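Local coordinates for mevalonate diphosphate decarboxylase (Legionella pneumophila, PDB 3LTO), which probably catalyses the ATP-dependent decarboxylation of mevalonate diphosphate to isopentenyl diphosphate, a step of isoprenoid biosynthesis, at residues S37-S42 / S98-H103; A5-N10 / L117-S122; Q179-S184 / G310-L315; S135-A140 / S153-W158; D276-T281 / V288-R293. All coordinates share one frame; numbering follows the deposited sequence.

Contact 1. Residues S37-S42 / S98-H103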
# COMPACT_ATOMS: atom_id res chain seq x y z
N SER A 37 -17.90 -11.14 -13.67
CA SER A 37 -19.12 -11.15 -12.87
C SER A 37 -20.09 -12.33 -13.03
O SER A 37 -20.93 -12.55 -12.17
CB SER A 37 -19.86 -9.84 -13.08
OG SER A 37 -19.12 -8.77 -12.52
N ASN A 38 -19.97 -13.08 -14.12
CA ASN A 38 -20.87 -14.21 -14.32
C ASN A 38 -20.37 -15.50 -13.66
O ASN A 38 -21.16 -16.38 -13.34
CB ASN A 38 -21.10 -14.42 -15.82
CG ASN A 38 -21.81 -13.24 -16.46
OD1 ASN A 38 -23.00 -13.02 -16.25
ND2 ASN A 38 -21.07 -12.46 -17.24
N LEU A 39 -19.06 -15.63 -13.48
CA LEU A 39 -18.49 -16.80 -12.83
C LEU A 39 -18.43 -16.47 -11.35
O LEU A 39 -17.73 -15.54 -10.94
CB LEU A 39 -17.10 -17.10 -13.39
CG LEU A 39 -16.98 -17.37 -14.90
CD1 LEU A 39 -15.52 -17.65 -15.26
CD2 LEU A 39 -17.86 -18.54 -15.31
N LEU A 40 -19.17 -17.23 -10.54
CA LEU A 40 -19.24 -16.97 -9.11
C LEU A 40 -18.92 -18.15 -8.21
O LEU A 40 -19.20 -19.30 -8.54
CB LEU A 40 -20.65 -16.46 -8.74
CG LEU A 40 -21.21 -15.16 -9.34
CD1 LEU A 40 -22.71 -15.09 -9.10
CD2 LEU A 40 -20.51 -13.97 -8.71
N SER A 41 -18.35 -17.84 -7.05
CA SER A 41 -18.06 -18.85 -6.04
C SER A 41 -19.01 -18.47 -4.92
O SER A 41 -19.31 -17.30 -4.74
CB SER A 41 -16.61 -18.76 -5.55
OG SER A 41 -15.74 -19.46 -6.42
N SER A 42 -19.48 -19.46 -4.19
CA SER A 42 -20.40 -19.20 -3.09
C SER A 42 -19.94 -19.88 -1.83
O SER A 42 -19.36 -20.96 -1.87
CB SER A 42 -21.81 -19.69 -3.46
OG SER A 42 -22.33 -18.93 -4.53
N SER A 98 -19.03 -23.54 -3.09
CA SER A 98 -19.51 -24.02 -4.37
C SER A 98 -19.20 -23.00 -5.47
O SER A 98 -18.89 -21.84 -5.18
CB SER A 98 -21.02 -24.24 -4.29
OG SER A 98 -21.53 -24.70 -5.52
N ASN A 99 -19.28 -23.44 -6.73
CA ASN A 99 -19.03 -22.57 -7.87
C ASN A 99 -20.19 -22.73 -8.84
O ASN A 99 -20.90 -23.74 -8.78
CB ASN A 99 -17.75 -22.96 -8.62
CG ASN A 99 -16.54 -22.95 -7.73
OD1 ASN A 99 -16.24 -21.96 -7.07
ND2 ASN A 99 -15.81 -24.06 -7.72
N ASN A 100 -20.39 -21.76 -9.72
CA ASN A 100 -21.46 -21.88 -10.69
C ASN A 100 -20.87 -22.34 -12.01
O ASN A 100 -21.56 -22.38 -13.04
CB ASN A 100 -22.23 -20.56 -10.84
CG ASN A 100 -21.41 -19.48 -11.50
OD1 ASN A 100 -20.22 -19.65 -11.75
ND2 ASN A 100 -22.06 -18.36 -11.79
N PHE A 101 -19.58 -22.67 -11.99
CA PHE A 101 -18.91 -23.17 -13.17
C PHE A 101 -18.49 -24.62 -12.93
O PHE A 101 -18.10 -24.98 -11.82
CB PHE A 101 -17.71 -22.31 -13.58
CG PHE A 101 -16.91 -21.75 -12.44
CD1 PHE A 101 -17.42 -20.71 -11.65
CD2 PHE A 101 -15.61 -22.19 -12.20
CE1 PHE A 101 -16.64 -20.13 -10.64
CE2 PHE A 101 -14.83 -21.62 -11.20
CZ PHE A 101 -15.34 -20.58 -10.42
N PRO A 102 -18.57 -25.45 -13.98
CA PRO A 102 -18.22 -26.87 -13.95
C PRO A 102 -16.83 -27.21 -13.44
O PRO A 102 -15.90 -26.40 -13.54
CB PRO A 102 -18.41 -27.30 -15.41
CG PRO A 102 -18.04 -26.06 -16.15
CD PRO A 102 -18.77 -25.00 -15.37
N HIS A 103 -16.69 -28.41 -12.90
CA HIS A 103 -15.42 -28.88 -12.38
C HIS A 103 -14.56 -29.26 -13.59
O HIS A 103 -13.35 -29.00 -13.62
CB HIS A 103 -15.64 -30.09 -11.48
CG HIS A 103 -14.48 -30.43 -10.61
ND1 HIS A 103 -13.23 -30.72 -11.11
CD2 HIS A 103 -14.37 -30.51 -9.26
CE1 HIS A 103 -12.40 -30.97 -10.11
NE2 HIS A 103 -13.07 -30.85 -8.98

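Contact 2. Residues A5-N10 / L117-S122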
# COMPACT_ATOMS: atom_id res chain seq x y z
N ALA A 5 -22.69 -15.88 1.03
CA ALA A 5 -22.10 -14.79 0.26
C ALA A 5 -21.49 -15.34 -1.03
O ALA A 5 -21.19 -16.53 -1.13
CB ALA A 5 -21.03 -14.06 1.08
N GLN A 6 -21.32 -14.46 -2.00
CA GLN A 6 -20.75 -14.86 -3.28
C GLN A 6 -19.71 -13.84 -3.72
O GLN A 6 -19.69 -12.71 -3.25
CB GLN A 6 -21.86 -14.97 -4.33
CG GLN A 6 -22.94 -15.97 -3.97
CD GLN A 6 -23.99 -16.12 -5.05
OE1 GLN A 6 -24.65 -15.16 -5.44
NE2 GLN A 6 -24.15 -17.34 -5.56
N ALA A 7 -18.83 -14.26 -4.61
CA ALA A 7 -17.79 -13.39 -5.13
C ALA A 7 -17.48 -13.84 -6.54
O ALA A 7 -17.60 -15.01 -6.88
CB ALA A 7 -16.55 -13.47 -4.26
N PRO A 8 -17.09 -12.89 -7.40
CA PRO A 8 -16.77 -13.20 -8.78
C PRO A 8 -15.31 -13.57 -9.00
O PRO A 8 -14.44 -13.22 -8.21
CB PRO A 8 -17.13 -11.91 -9.50
CG PRO A 8 -16.71 -10.87 -8.51
CD PRO A 8 -17.18 -11.43 -7.17
N ALA A 9 -15.04 -14.30 -10.08
CA ALA A 9 -13.68 -14.66 -10.40
C ALA A 9 -13.14 -13.47 -11.18
O ALA A 9 -13.89 -12.57 -11.55
CB ALA A 9 -13.65 -15.91 -11.26
N ASN A 10 -11.84 -13.45 -11.43
CA ASN A 10 -11.27 -12.36 -12.19
C ASN A 10 -10.11 -12.92 -12.98
O ASN A 10 -9.50 -13.91 -12.57
CB ASN A 10 -10.84 -11.21 -11.26
CG ASN A 10 -9.53 -11.49 -10.54
OD1 ASN A 10 -8.46 -11.52 -11.16
ND2 ASN A 10 -9.61 -11.70 -9.23
N LEU A 117 -15.55 -16.47 0.88
CA LEU A 117 -15.36 -16.83 2.28
C LEU A 117 -15.15 -15.57 3.12
O LEU A 117 -15.72 -15.43 4.20
CB LEU A 117 -14.15 -17.76 2.45
CG LEU A 117 -13.78 -18.10 3.90
CD1 LEU A 117 -15.01 -18.64 4.64
CD2 LEU A 117 -12.67 -19.14 3.92
N THR A 118 -14.33 -14.65 2.61
CA THR A 118 -14.07 -13.42 3.34
C THR A 118 -15.37 -12.65 3.58
O THR A 118 -15.64 -12.21 4.69
CB THR A 118 -13.09 -12.51 2.59
OG1 THR A 118 -11.84 -13.18 2.42
CG2 THR A 118 -12.87 -11.22 3.37
N LYS A 119 -16.15 -12.48 2.52
CA LYS A 119 -17.42 -11.76 2.59
C LYS A 119 -18.41 -12.43 3.53
O LYS A 119 -19.03 -11.77 4.37
CB LYS A 119 -18.02 -11.62 1.19
CG LYS A 119 -17.11 -10.83 0.26
CD LYS A 119 -17.52 -10.91 -1.20
CE LYS A 119 -18.75 -10.08 -1.52
NZ LYS A 119 -18.96 -9.98 -3.00
N CYS A 120 -18.57 -13.75 3.40
CA CYS A 120 -19.50 -14.46 4.26
C CYS A 120 -19.07 -14.43 5.74
O CYS A 120 -19.89 -14.19 6.62
CB CYS A 120 -19.65 -15.91 3.80
SG CYS A 120 -21.01 -16.79 4.57
N ALA A 121 -17.79 -14.67 6.00
CA ALA A 121 -17.29 -14.66 7.37
C ALA A 121 -17.41 -13.27 7.97
O ALA A 121 -17.72 -13.11 9.16
CB ALA A 121 -15.83 -15.14 7.42
N SER A 122 -17.17 -12.25 7.14
CA SER A 122 -17.27 -10.87 7.59
C SER A 122 -18.68 -10.59 8.06
O SER A 122 -18.88 -9.96 9.10
CB SER A 122 -16.89 -9.91 6.46
OG SER A 122 -15.49 -9.92 6.26

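Contact 3. Residues Q179-S184 / G310-L315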
# COMPACT_ATOMS: atom_id res chain seq x y z
N GLN A 179 -14.67 -16.01 -23.27
CA GLN A 179 -14.73 -17.42 -23.65
C GLN A 179 -13.45 -18.13 -23.22
O GLN A 179 -12.36 -17.54 -23.23
CB GLN A 179 -14.90 -17.58 -25.16
CG GLN A 179 -16.11 -16.88 -25.74
CD GLN A 179 -16.23 -17.07 -27.24
OE1 GLN A 179 -15.23 -17.02 -27.97
NE2 GLN A 179 -17.45 -17.27 -27.72
N VAL A 180 -13.59 -19.40 -22.85
CA VAL A 180 -12.46 -20.20 -22.42
C VAL A 180 -12.32 -21.48 -23.25
O VAL A 180 -13.25 -22.29 -23.33
CB VAL A 180 -12.60 -20.62 -20.94
CG1 VAL A 180 -11.31 -21.28 -20.47
CG2 VAL A 180 -12.94 -19.41 -20.09
N ILE A 181 -11.16 -21.64 -23.88
CA ILE A 181 -10.90 -22.83 -24.66
C ILE A 181 -10.32 -23.83 -23.66
O ILE A 181 -9.19 -23.68 -23.20
CB ILE A 181 -9.89 -22.56 -25.77
CG1 ILE A 181 -10.49 -21.57 -26.77
CG2 ILE A 181 -9.51 -23.88 -26.46
CD1 ILE A 181 -9.48 -20.89 -27.66
N VAL A 182 -11.12 -24.83 -23.32
CA VAL A 182 -10.71 -25.83 -22.36
C VAL A 182 -9.81 -26.89 -22.96
O VAL A 182 -10.24 -27.66 -23.81
CB VAL A 182 -11.94 -26.53 -21.76
CG1 VAL A 182 -11.51 -27.50 -20.66
CG2 VAL A 182 -12.91 -25.50 -21.24
N ILE A 183 -8.57 -26.93 -22.50
CA ILE A 183 -7.61 -27.91 -22.97
C ILE A 183 -7.37 -28.86 -21.80
O ILE A 183 -6.83 -28.46 -20.77
CB ILE A 183 -6.30 -27.24 -23.41
CG1 ILE A 183 -6.56 -26.39 -24.66
CG2 ILE A 183 -5.24 -28.28 -23.68
CD1 ILE A 183 -5.36 -25.64 -25.18
N SER A 184 -7.79 -30.11 -21.96
CA SER A 184 -7.66 -31.13 -20.92
C SER A 184 -6.27 -31.22 -20.28
O SER A 184 -5.25 -31.16 -20.96
CB SER A 184 -8.06 -32.49 -21.48
OG SER A 184 -9.40 -32.45 -21.96
N GLY A 310 -15.81 -28.32 -33.04
CA GLY A 310 -15.26 -29.55 -33.57
C GLY A 310 -13.80 -29.79 -33.25
O GLY A 310 -13.27 -30.86 -33.53
N ASN A 311 -13.15 -28.79 -32.65
CA ASN A 311 -11.73 -28.92 -32.31
C ASN A 311 -11.43 -28.80 -30.83
O ASN A 311 -10.61 -29.54 -30.30
CB ASN A 311 -10.93 -27.87 -33.07
CG ASN A 311 -11.19 -27.93 -34.55
OD1 ASN A 311 -11.19 -29.01 -35.15
ND2 ASN A 311 -11.40 -26.77 -35.16
N TYR A 312 -12.08 -27.84 -30.17
CA TYR A 312 -11.87 -27.63 -28.75
C TYR A 312 -13.18 -27.37 -28.05
O TYR A 312 -14.12 -26.86 -28.66
CB TYR A 312 -10.96 -26.43 -28.50
CG TYR A 312 -9.63 -26.45 -29.21
CD1 TYR A 312 -9.53 -26.10 -30.55
CD2 TYR A 312 -8.47 -26.84 -28.54
CE1 TYR A 312 -8.30 -26.13 -31.21
CE2 TYR A 312 -7.25 -26.87 -29.18
CZ TYR A 312 -7.16 -26.52 -30.52
OH TYR A 312 -5.94 -26.56 -31.15
N ASP A 313 -13.26 -27.73 -26.78
CA ASP A 313 -14.46 -27.46 -26.02
C ASP A 313 -14.35 -25.99 -25.64
O ASP A 313 -13.24 -25.51 -25.39
CB ASP A 313 -14.55 -28.32 -24.76
CG ASP A 313 -14.95 -29.75 -25.05
OD1 ASP A 313 -15.83 -29.96 -25.91
OD2 ASP A 313 -14.39 -30.66 -24.40
N VAL A 314 -15.47 -25.29 -25.61
CA VAL A 314 -15.48 -23.88 -25.27
C VAL A 314 -16.51 -23.56 -24.19
O VAL A 314 -17.62 -24.09 -24.22
CB VAL A 314 -15.81 -23.01 -26.49
CG1 VAL A 314 -15.66 -21.54 -26.13
CG2 VAL A 314 -14.92 -23.38 -27.65
N LEU A 315 -16.14 -22.70 -23.25
CA LEU A 315 -17.06 -22.29 -22.20
C LEU A 315 -17.43 -20.83 -22.38
O LEU A 315 -16.56 -20.07 -22.87
CB LEU A 315 -16.42 -22.48 -20.82
CG LEU A 315 -16.98 -23.69 -20.07
CD1 LEU A 315 -15.95 -24.82 -20.10
CD2 LEU A 315 -17.33 -23.31 -18.64
O HOH W 1 -10.67 -28.66 -26.12

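Contact 4. Residues S135-A140 / S153-W158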
# COMPACT_ATOMS: atom_id res chain seq x y z
N SER A 135 -15.18 -2.50 5.78
CA SER A 135 -15.39 -1.88 4.47
C SER A 135 -14.92 -2.84 3.39
O SER A 135 -14.29 -3.86 3.67
CB SER A 135 -14.58 -0.60 4.37
OG SER A 135 -13.19 -0.91 4.42
N ILE A 136 -15.20 -2.50 2.14
CA ILE A 136 -14.79 -3.32 1.02
C ILE A 136 -13.27 -3.44 1.00
O ILE A 136 -12.72 -4.53 0.86
CB ILE A 136 -15.24 -2.71 -0.32
CG1 ILE A 136 -16.76 -2.55 -0.34
CG2 ILE A 136 -14.76 -3.59 -1.49
CD1 ILE A 136 -17.52 -3.85 -0.22
N ASP A 137 -12.59 -2.31 1.16
CA ASP A 137 -11.13 -2.29 1.15
C ASP A 137 -10.52 -3.12 2.26
O ASP A 137 -9.50 -3.78 2.07
CB ASP A 137 -10.61 -0.84 1.23
CG ASP A 137 -11.01 -0.00 0.03
OD1 ASP A 137 -11.55 -0.56 -0.95
OD2 ASP A 137 -10.79 1.23 0.06
N GLU A 138 -11.14 -3.09 3.43
CA GLU A 138 -10.62 -3.87 4.54
C GLU A 138 -10.82 -5.35 4.26
O GLU A 138 -9.99 -6.18 4.61
CB GLU A 138 -11.33 -3.49 5.83
CG GLU A 138 -11.13 -2.04 6.20
CD GLU A 138 -11.77 -1.68 7.53
OE1 GLU A 138 -13.02 -1.73 7.63
OE2 GLU A 138 -11.01 -1.36 8.46
N GLN A 139 -11.94 -5.67 3.63
CA GLN A 139 -12.24 -7.06 3.32
C GLN A 139 -11.28 -7.61 2.28
O GLN A 139 -10.85 -8.76 2.37
CB GLN A 139 -13.69 -7.19 2.83
CG GLN A 139 -14.67 -7.35 3.96
CD GLN A 139 -16.09 -7.42 3.47
OE1 GLN A 139 -16.84 -6.44 3.57
NE2 GLN A 139 -16.48 -8.57 2.93
N ALA A 140 -10.94 -6.78 1.30
CA ALA A 140 -10.02 -7.18 0.25
C ALA A 140 -8.65 -7.44 0.84
O ALA A 140 -8.00 -8.42 0.50
CB ALA A 140 -9.92 -6.08 -0.82
N SER A 153 -10.99 -9.42 -6.69
CA SER A 153 -12.39 -9.75 -6.96
C SER A 153 -13.40 -8.84 -6.26
O SER A 153 -14.60 -8.93 -6.51
CB SER A 153 -12.67 -11.21 -6.60
OG SER A 153 -12.06 -12.08 -7.54
N PHE A 154 -12.90 -7.96 -5.39
CA PHE A 154 -13.73 -7.02 -4.65
C PHE A 154 -14.03 -5.74 -5.43
O PHE A 154 -14.68 -4.82 -4.92
CB PHE A 154 -13.04 -6.66 -3.32
CG PHE A 154 -13.07 -7.77 -2.31
CD1 PHE A 154 -14.10 -7.86 -1.38
CD2 PHE A 154 -12.10 -8.77 -2.34
CE1 PHE A 154 -14.18 -8.93 -0.50
CE2 PHE A 154 -12.17 -9.86 -1.47
CZ PHE A 154 -13.21 -9.94 -0.55
N TYR A 155 -13.55 -5.68 -6.67
CA TYR A 155 -13.75 -4.50 -7.50
C TYR A 155 -14.14 -4.93 -8.90
O TYR A 155 -13.83 -6.04 -9.32
CB TYR A 155 -12.46 -3.67 -7.54
CG TYR A 155 -11.92 -3.36 -6.16
CD1 TYR A 155 -12.38 -2.25 -5.45
CD2 TYR A 155 -11.01 -4.22 -5.54
CE1 TYR A 155 -11.95 -2.01 -4.15
CE2 TYR A 155 -10.58 -3.99 -4.24
CZ TYR A 155 -11.05 -2.88 -3.55
OH TYR A 155 -10.65 -2.66 -2.25
N ALA A 156 -14.83 -4.04 -9.62
CA ALA A 156 -15.29 -4.30 -10.98
C ALA A 156 -15.59 -2.97 -11.67
O ALA A 156 -15.86 -1.97 -11.00
CB ALA A 156 -16.54 -5.17 -10.94
N PRO A 157 -15.53 -2.94 -13.02
CA PRO A 157 -15.21 -4.08 -13.88
C PRO A 157 -13.71 -4.37 -14.02
O PRO A 157 -13.33 -5.44 -14.49
CB PRO A 157 -15.87 -3.70 -15.21
CG PRO A 157 -15.66 -2.22 -15.23
CD PRO A 157 -16.05 -1.82 -13.82
N TRP A 158 -12.87 -3.43 -13.61
CA TRP A 158 -11.42 -3.63 -13.67
C TRP A 158 -10.80 -3.35 -12.31
O TRP A 158 -11.22 -2.45 -11.60
CB TRP A 158 -10.77 -2.70 -14.70
CG TRP A 158 -11.20 -2.94 -16.10
CD1 TRP A 158 -12.24 -2.34 -16.76
CD2 TRP A 158 -10.63 -3.88 -17.02
NE1 TRP A 158 -12.35 -2.86 -18.03
CE2 TRP A 158 -11.38 -3.80 -18.22
CE3 TRP A 158 -9.56 -4.78 -16.95
CZ2 TRP A 158 -11.10 -4.60 -19.33
CZ3 TRP A 158 -9.28 -5.57 -18.06
CH2 TRP A 158 -10.05 -5.48 -19.23

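Contact 5. Residues D276-T281 / V288-R293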
# COMPACT_ATOMS: atom_id res chain seq x y z
N ASP A 276 -8.45 -7.69 -36.73
CA ASP A 276 -9.11 -7.51 -35.44
C ASP A 276 -9.33 -8.89 -34.83
O ASP A 276 -9.37 -9.90 -35.55
CB ASP A 276 -10.46 -6.79 -35.64
CG ASP A 276 -11.13 -6.41 -34.33
OD1 ASP A 276 -10.42 -6.11 -33.35
OD2 ASP A 276 -12.38 -6.40 -34.28
N GLY A 277 -9.45 -8.95 -33.51
CA GLY A 277 -9.65 -10.23 -32.87
C GLY A 277 -9.80 -10.14 -31.37
O GLY A 277 -10.06 -9.06 -30.83
N PRO A 278 -9.62 -11.25 -30.66
CA PRO A 278 -9.74 -11.25 -29.21
C PRO A 278 -8.45 -10.99 -28.45
O PRO A 278 -7.35 -11.14 -28.98
CB PRO A 278 -10.26 -12.65 -28.93
CG PRO A 278 -9.45 -13.46 -29.89
CD PRO A 278 -9.50 -12.63 -31.17
N VAL A 279 -8.59 -10.57 -27.20
CA VAL A 279 -7.44 -10.36 -26.35
C VAL A 279 -7.29 -11.77 -25.76
O VAL A 279 -8.30 -12.42 -25.46
CB VAL A 279 -7.73 -9.32 -25.26
CG1 VAL A 279 -6.73 -9.45 -24.12
CG2 VAL A 279 -7.66 -7.92 -25.88
N VAL A 280 -6.06 -12.24 -25.63
CA VAL A 280 -5.79 -13.58 -25.14
C VAL A 280 -4.85 -13.64 -23.95
O VAL A 280 -3.86 -12.90 -23.90
CB VAL A 280 -5.20 -14.45 -26.29
CG1 VAL A 280 -5.03 -15.90 -25.83
CG2 VAL A 280 -6.10 -14.37 -27.51
N THR A 281 -5.16 -14.52 -23.00
CA THR A 281 -4.33 -14.71 -21.82
C THR A 281 -4.44 -16.13 -21.34
O THR A 281 -5.37 -16.85 -21.71
CB THR A 281 -4.75 -13.85 -20.63
OG1 THR A 281 -5.48 -12.71 -21.07
CG2 THR A 281 -3.53 -13.40 -19.88
N VAL A 288 -7.16 -21.62 -22.34
CA VAL A 288 -6.83 -20.38 -23.02
C VAL A 288 -8.04 -19.47 -22.96
O VAL A 288 -9.14 -19.86 -23.35
CB VAL A 288 -6.44 -20.63 -24.50
CG1 VAL A 288 -6.24 -19.31 -25.22
CG2 VAL A 288 -5.16 -21.47 -24.58
N HIS A 289 -7.83 -18.25 -22.46
CA HIS A 289 -8.91 -17.28 -22.33
C HIS A 289 -8.99 -16.27 -23.45
O HIS A 289 -7.99 -15.68 -23.88
CB HIS A 289 -8.79 -16.53 -21.00
CG HIS A 289 -8.89 -17.41 -19.80
ND1 HIS A 289 -10.01 -17.43 -18.98
CD2 HIS A 289 -8.05 -18.35 -19.30
CE1 HIS A 289 -9.85 -18.35 -18.04
NE2 HIS A 289 -8.67 -18.92 -18.22
N LEU A 290 -10.21 -16.08 -23.93
CA LEU A 290 -10.48 -15.12 -24.98
C LEU A 290 -11.34 -14.01 -24.39
O LEU A 290 -12.24 -14.27 -23.58
CB LEU A 290 -11.24 -15.78 -26.14
CG LEU A 290 -10.63 -16.98 -26.86
CD1 LEU A 290 -11.49 -17.29 -28.09
CD2 LEU A 290 -9.19 -16.67 -27.29
N LEU A 291 -11.05 -12.77 -24.78
CA LEU A 291 -11.81 -11.61 -24.34
C LEU A 291 -12.13 -10.79 -25.58
O LEU A 291 -11.23 -10.43 -26.35
CB LEU A 291 -10.99 -10.77 -23.35
CG LEU A 291 -10.85 -11.37 -21.95
CD1 LEU A 291 -9.92 -10.51 -21.11
CD2 LEU A 291 -12.23 -11.47 -21.30
N TYR A 292 -13.42 -10.53 -25.78
CA TYR A 292 -13.90 -9.77 -26.93
C TYR A 292 -14.64 -8.54 -26.46
O TYR A 292 -15.21 -8.54 -25.37
CB TYR A 292 -14.88 -10.62 -27.75
CG TYR A 292 -14.29 -11.75 -28.55
CD1 TYR A 292 -13.73 -11.52 -29.80
CD2 TYR A 292 -14.34 -13.06 -28.08
CE1 TYR A 292 -13.24 -12.57 -30.57
CE2 TYR A 292 -13.85 -14.12 -28.84
CZ TYR A 292 -13.31 -13.87 -30.08
OH TYR A 292 -12.83 -14.91 -30.84
N ARG A 293 -14.64 -7.50 -27.29
CA ARG A 293 -15.36 -6.28 -26.98
C ARG A 293 -16.85 -6.56 -27.14
O ARG A 293 -17.23 -7.48 -27.86
CB ARG A 293 -14.95 -5.16 -27.94
CG ARG A 293 -13.56 -4.61 -27.74
CD ARG A 293 -13.31 -3.40 -28.63
NE ARG A 293 -12.57 -3.76 -29.83
CZ ARG A 293 -13.11 -4.24 -30.93
NH1 ARG A 293 -14.41 -4.42 -31.01
NH2 ARG A 293 -12.33 -4.58 -31.95

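Contact 1. Residues S37-S42 / S98-H103
Asn100 meets Asn38 and Leu40 at a corner of strand 31-47, just where its antiparallel pairing with strand 93-99 gives out. From its backbone, Asn100 N donates to Leu40 O at 3.0 Å. Its CB lies near that same carbonyl oxygen. CG sits between the backbone N and the carbonyl carbon (chi1 69°) and comes to 3.3 Å from Leu40 N, and the amide beyond it faces the corner of the chain. At the tip the two ends divide the work: ND2 gives a short bond of 2.7 Å to Asn38 O, in the plane of that carbonyl, whereas OD1 accepts from Leu40 N at 2.9 Å with the donor standing well above the plane of the side-chain C=O. The amide probably stands in for backbone partners where the regular pairing stops. Phe101, next in line, sets CD1 against Leu39 CB at 4.0 Å, the two side chains crossing at about a right angle, and brings CE1 to 3.4 Å from Leu40 O. Regular pairing begins at Ser41 and Asn99, a non-hydrogen-bonded pair, and continues with Ser42 N bound to Ser98 O at 2.6 Å. Ser41 OG is hydrogen-bonded to Ser112 OG. Strand 2-12 borders 31-47, and helix 110-129 covers the side of Ser41, Asn99 and Phe101.

Contact 2. Residues A5-N10 / L117-S122
Lys119 starts with CG anti to its carbonyl carbon (chi1 -62°) and bends at chi3 (75°), the turn that places CE within 3.3 Å of Gln6 O on the adjoining strand. From there NZ donates to Gln6 O at 2.8 Å, arriving in the plane of the carbonyl. The aliphatic part of the lysine is used as well: its CB lies 3.9 Å from Ala5 CB, and its CD lies 4.1 Å from Ala7 CB. One long side chain therefore follows the strand from Ala5 to Ala7 and ends on the carbonyl of the residue between them. Ala5 packs directly on the helix backbone, with CB 3.4 Å from Cys120 N and 3.6 Å from Cys120 CB. Cys120 SG lies nearest to Ala5 N on the strand. With the small methyl groups of Ala5 and Ala7 on this face, the axes of strand 5-10 and helix 117-122 approach to 6.8 Å, running nearly antiparallel at 153°. Phe154, from the loop before strand 158-162, touches Lys119, while Leu117 and Ala121 pack on helix 71-87. A helix laid closely on a mixed sheet in this way belongs to the alpha/beta N-terminal domain of GHMP-type enzymes, with its ribosomal protein S5-like fold.

Contact 3. Residues Q179-S184 / G310-L315
An antiparallel pairing at one border of the four-stranded sheet of the C-terminal domain joins strand 177-182 to the last modelled residues of the chain. Val180 and Leu315 exchange two bonds: Val180 N donates to Leu315 O at 3.0 Å, and Leu315 N returns a bond of 2.9 Å to Val180 O. Farther along, Val182 N reaches Asp313 O at 3.0 Å. A water joins Val182 O, to which it donates at 2.6 Å, and Asp313 N, from which it accepts at 2.8 Å, in place of a direct bond. Val182 CG2 and Leu315 CD1 lie 3.3 Å apart, tighter than usual contact, their side chains crossing obliquely. On the side of Ile181 and Val314, Ile181 CG2 packs on Tyr312 CB at 3.6 Å and also touches CG and CD2 of the ring, whose hydroxyl is bonded to Asn259 O. Leu308 of helix 297-308 covers both Ile181 and Val314. Backbone bonds and branched aliphatic groups carry this edge, with a water completing the pairing, consistent with a short, weakly bonded border strand.

Contact 4. Residues S135-A140 / S153-W158
The Phe154 ring turns one face to the helix, where Ala140 CA stands 3.9 Å from the ring centroid and 20° off its normal, a CH-pi contact. Gln139 C lies over the same face, set toward the rim. The Tyr155 ring is met at its edge, where Asp137 OD1 lies near the ring plane. Two consecutive aromatic residues of the loop before strand 158-162 thus take hold of the first turns of helix 136-144, within the S5-like N-terminal domain. That helix opens with a capping box: Ser135 OG accepts from Glu138 N, and Glu138 OE1 accepts from Ser135 N at 2.9 Å through its anti lone pair. Ala140 touches both rings, its CB 3.8 Å from Phe154 CD2 and 4.1 Å from Tyr155 CE2. Ile136 brings CG2, the branch anti to its backbone N, to 4.0 Å from Phe154 CB, and the same methyl lies near Tyr155 CE1. Phe154 also rests on Ala115 of helix 110-129, so it touches both helices, while Tyr155 touches Val166 and Ala168 of strand 165-168. Asp137 and Tyr155 cross at about a right angle, their flat groups 42° apart, and Tyr155 OH donates at 2.6 Å to Asp137 OD1 from above the carboxylate plane.

Contact 5. Residues D276-T281 / V288-R293
A buried antiparallel strand pairing, extended by a salt bridge, links segments 276-281 and 288-293 in the C-terminal domain. Val279 and Leu291 form a hydrogen-bonded pair, with Val279 N donating to Leu291 O at 2.8 Å and the reverse bond closing the ring. Thr281 and His289 form the next such pair, in which His289 N reaches Thr281 O at 2.9 Å. On the side of Val280 and Leu290, Val280 CG2 and Leu290 CD2 lie 3.9 Å apart, their side chains side by side and pointing the same way, and Val280 CG1 meets Val288 CG1. The two strands make a beta hairpin whose first strand, 279-281, is the outermost of this sheet within the chain, while 288-292 pairs on with strand 177-182. Helix 258-274 packs against Val280 and Leu290, and helix 228-247 against Val279. Ahead of the paired strand, Pro278 CB sits over one face of the Tyr292 ring, 3.6 Å from its centroid, a CH-pi contact. Asp276 and Arg293 meet tip to tip, their planes only 7° apart; in this salt bridge Arg293 NH2 lies 2.8 Å from Asp276 OD1 and is weakly bonded to Asp276 OD2. Arg293 has a second acidic partner, Asp295, bridged through NH1, and its guanidinium makes a cation-pi contact with Trp228.

Contacts 1, 2 and 4 build the N-terminal domain, contacts 3 and 5 the C-terminal one. Strand 177-182 of contact 3 pairs directly with strand 288-292 of contact 5, just as strand 2-12 of contact 2 pairs with strand 31-47 of contact 1; helix 110-129 ties contact 2 to contact 4. Contacts 2 and 5 are buried, and the other three are partly exposed. Backbone pairing dominates contacts 1, 3 and 5, finished respectively by an amide, a water and a salt bridge, whereas contact 2 rests on a helix lysine and small methyls against a strand, and contact 4 on loop aromatics against a helix. Between the domains, Pro102 of contact 1 touches Leu315 of contact 3.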